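Local atomic coordinates of lectin (Polyandrocarpa misakiensis, PDB entry 1BYF), a protein that binds galactose through calcium as a homodimeric C-type lectin, with a role in the tunicate's defence against microorganisms. Residues D2-S8 against V117-L123. Sequence-based numbering, arbitrary orientation.
Sequences DYEILFS and VICEKEL. With ZN (zinc ion), chain D.
Leu6 and Cys119 form the central hydrogen-bonded pair of two antiparallel strands, 3-8 and 117-122, whose backbones exchange bonds from Glu4 and Lys121 to Ser8 and Val117, the last closed by a weak bond from Val117 N to Ser8 O at 3.4 Å. Leu6 N and Cys119 N each reach the other residue's O at 2.8 Å. At the strand ends Leu123 N still holds Asp2 O, and a water joins Asp2 N to Glu122 OE2 and Leu123 O; Asp2 OD2 binds zinc.

Tyr3, Ile5, Phe7, Ile118 and Glu120 line one face, where beta-branched Ile5 and Ile118 suit an extended, buried backbone. Phe7 lies alongside Ile118, with CD2 3.9 Å from Ile118 CG1, its flat ring stacking on Phe45, while Ile5 sets CG2 4.0 Å from Ile118 CG2 and folds CD1 against Glu120 CB. With CG wedged between both backbone branches (chi1 72°), the Glu120 chain runs out beside Tyr3, its carboxylate plane 53° from the ring. That buried carboxylate suits its place by accepting bonds from Ser30 N and Ala32 N and pairing with Ser31 OG, which also binds Tyr3 OH.

On the other face, apolar Leu6 is buried beside Cys119, and the extended Glu4 crosses Leu123 at about a right angle, CG 4.0 Å from Leu123 CD2; its OE2 bonds Tyr20 of the second subunit.

The pair brings the chain termini together, as in C-type lectin domains generally. Helix 36-49 covers the Ile5 face, helix 14-22 packs on Val117 and Cys119, the latter disulfide-bonded to Cys21, and strand 3-8 continues the sheet into the second subunit.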
# COMPACT_ATOMS: atom_id res chain seq x y z
N ASP A 2 -12.76 -3.95 4.32
CA ASP A 2 -12.08 -2.67 4.19
C ASP A 2 -10.91 -2.55 5.15
O ASP A 2 -10.99 -2.93 6.32
CB ASP A 2 -13.02 -1.52 4.52
CG ASP A 2 -14.14 -1.27 3.55
OD1 ASP A 2 -14.26 -1.94 2.51
OD2 ASP A 2 -14.94 -0.37 3.87
N TYR A 3 -9.84 -1.90 4.69
CA TYR A 3 -8.65 -1.75 5.50
C TYR A 3 -7.82 -0.51 5.19
O TYR A 3 -7.95 0.26 4.25
CB TYR A 3 -7.66 -2.91 5.22
CG TYR A 3 -8.16 -4.30 5.49
CD1 TYR A 3 -8.79 -5.00 4.47
CD2 TYR A 3 -7.98 -4.93 6.71
CE1 TYR A 3 -9.26 -6.29 4.66
CE2 TYR A 3 -8.45 -6.22 6.91
CZ TYR A 3 -9.08 -6.89 5.89
OH TYR A 3 -9.53 -8.17 6.14
N GLU A 4 -6.80 -0.38 6.02
CA GLU A 4 -5.69 0.53 5.91
C GLU A 4 -4.48 -0.42 5.70
O GLU A 4 -4.34 -1.34 6.51
CB GLU A 4 -5.40 1.37 7.13
CG GLU A 4 -6.16 2.67 7.26
CD GLU A 4 -5.90 3.35 8.58
OE1 GLU A 4 -4.98 2.91 9.32
OE2 GLU A 4 -6.55 4.34 8.95
N ILE A 5 -3.75 -0.22 4.63
CA ILE A 5 -2.60 -1.08 4.35
C ILE A 5 -1.34 -0.21 4.23
O ILE A 5 -1.32 0.75 3.48
CB ILE A 5 -2.79 -1.89 3.06
CG1 ILE A 5 -4.06 -2.75 3.14
CG2 ILE A 5 -1.57 -2.74 2.76
CD1 ILE A 5 -4.04 -3.83 4.20
N LEU A 6 -0.34 -0.56 5.02
CA LEU A 6 0.92 0.18 5.01
C LEU A 6 2.04 -0.72 4.48
O LEU A 6 2.18 -1.83 4.97
CB LEU A 6 1.23 0.66 6.43
CG LEU A 6 2.63 1.21 6.70
CD1 LEU A 6 2.94 2.43 5.85
CD2 LEU A 6 2.77 1.60 8.17
N PHE A 7 2.77 -0.27 3.49
CA PHE A 7 3.90 -1.01 2.93
C PHE A 7 5.16 -0.23 3.30
O PHE A 7 5.16 0.99 3.11
CB PHE A 7 3.84 -1.12 1.41
CG PHE A 7 2.69 -1.88 0.82
CD1 PHE A 7 1.50 -1.24 0.53
CD2 PHE A 7 2.82 -3.23 0.53
CE1 PHE A 7 0.45 -1.95 -0.03
CE2 PHE A 7 1.78 -3.94 -0.03
CZ PHE A 7 0.59 -3.30 -0.31
N SER A 8 6.19 -0.90 3.78
CA SER A 8 7.42 -0.18 4.12
C SER A 8 8.65 -0.83 3.50
O SER A 8 8.82 -2.05 3.55
CB SER A 8 7.59 -0.04 5.64
OG SER A 8 8.87 0.53 5.91
N VAL A 117 8.07 -4.86 5.27
CA VAL A 117 6.91 -5.00 6.14
C VAL A 117 5.62 -4.49 5.53
O VAL A 117 5.57 -3.47 4.85
CB VAL A 117 7.19 -4.24 7.45
CG1 VAL A 117 6.05 -4.44 8.46
CG2 VAL A 117 8.52 -4.69 8.07
N ILE A 118 4.55 -5.21 5.83
CA ILE A 118 3.20 -4.88 5.42
C ILE A 118 2.30 -4.92 6.66
O ILE A 118 2.22 -5.96 7.31
CB ILE A 118 2.61 -5.85 4.38
CG1 ILE A 118 3.57 -5.97 3.19
CG2 ILE A 118 1.24 -5.37 3.92
CD1 ILE A 118 3.15 -7.03 2.19
N CYS A 119 1.67 -3.79 6.95
CA CYS A 119 0.77 -3.72 8.09
C CYS A 119 -0.66 -3.47 7.60
O CYS A 119 -0.87 -2.92 6.52
CB CYS A 119 1.13 -2.59 9.05
SG CYS A 119 2.86 -2.50 9.50
N GLU A 120 -1.61 -3.87 8.45
CA GLU A 120 -3.02 -3.69 8.17
C GLU A 120 -3.76 -3.13 9.38
O GLU A 120 -3.33 -3.23 10.53
CB GLU A 120 -3.71 -5.00 7.76
CG GLU A 120 -3.92 -6.01 8.88
CD GLU A 120 -4.80 -7.18 8.53
OE1 GLU A 120 -4.58 -7.85 7.49
OE2 GLU A 120 -5.75 -7.49 9.30
N LYS A 121 -4.93 -2.57 9.09
CA LYS A 121 -5.85 -2.09 10.12
C LYS A 121 -7.26 -2.13 9.52
O LYS A 121 -7.57 -1.42 8.57
CB LYS A 121 -5.52 -0.73 10.69
CG LYS A 121 -6.49 -0.31 11.79
CD LYS A 121 -6.18 1.09 12.28
CE LYS A 121 -7.39 1.69 12.99
NZ LYS A 121 -7.87 0.76 14.06
N GLU A 122 -8.05 -3.06 10.05
CA GLU A 122 -9.43 -3.19 9.58
C GLU A 122 -10.17 -1.90 9.89
O GLU A 122 -9.94 -1.28 10.93
CB GLU A 122 -10.12 -4.39 10.24
CG GLU A 122 -11.64 -4.30 10.19
CD GLU A 122 -12.34 -5.58 9.80
OE1 GLU A 122 -11.73 -6.67 9.90
OE2 GLU A 122 -13.51 -5.50 9.38
N LEU A 123 -11.07 -1.50 9.00
CA LEU A 123 -11.84 -0.28 9.20
C LEU A 123 -13.33 -0.64 9.30
O LEU A 123 -13.80 -1.30 8.37
CB LEU A 123 -11.66 0.66 8.02
CG LEU A 123 -10.25 1.19 7.75
CD1 LEU A 123 -10.19 1.87 6.39
CD2 LEU A 123 -9.79 2.14 8.84
ZN ZN D . -16.39 0.13 2.64
O HOH W 1 -14.54 -4.08 6.85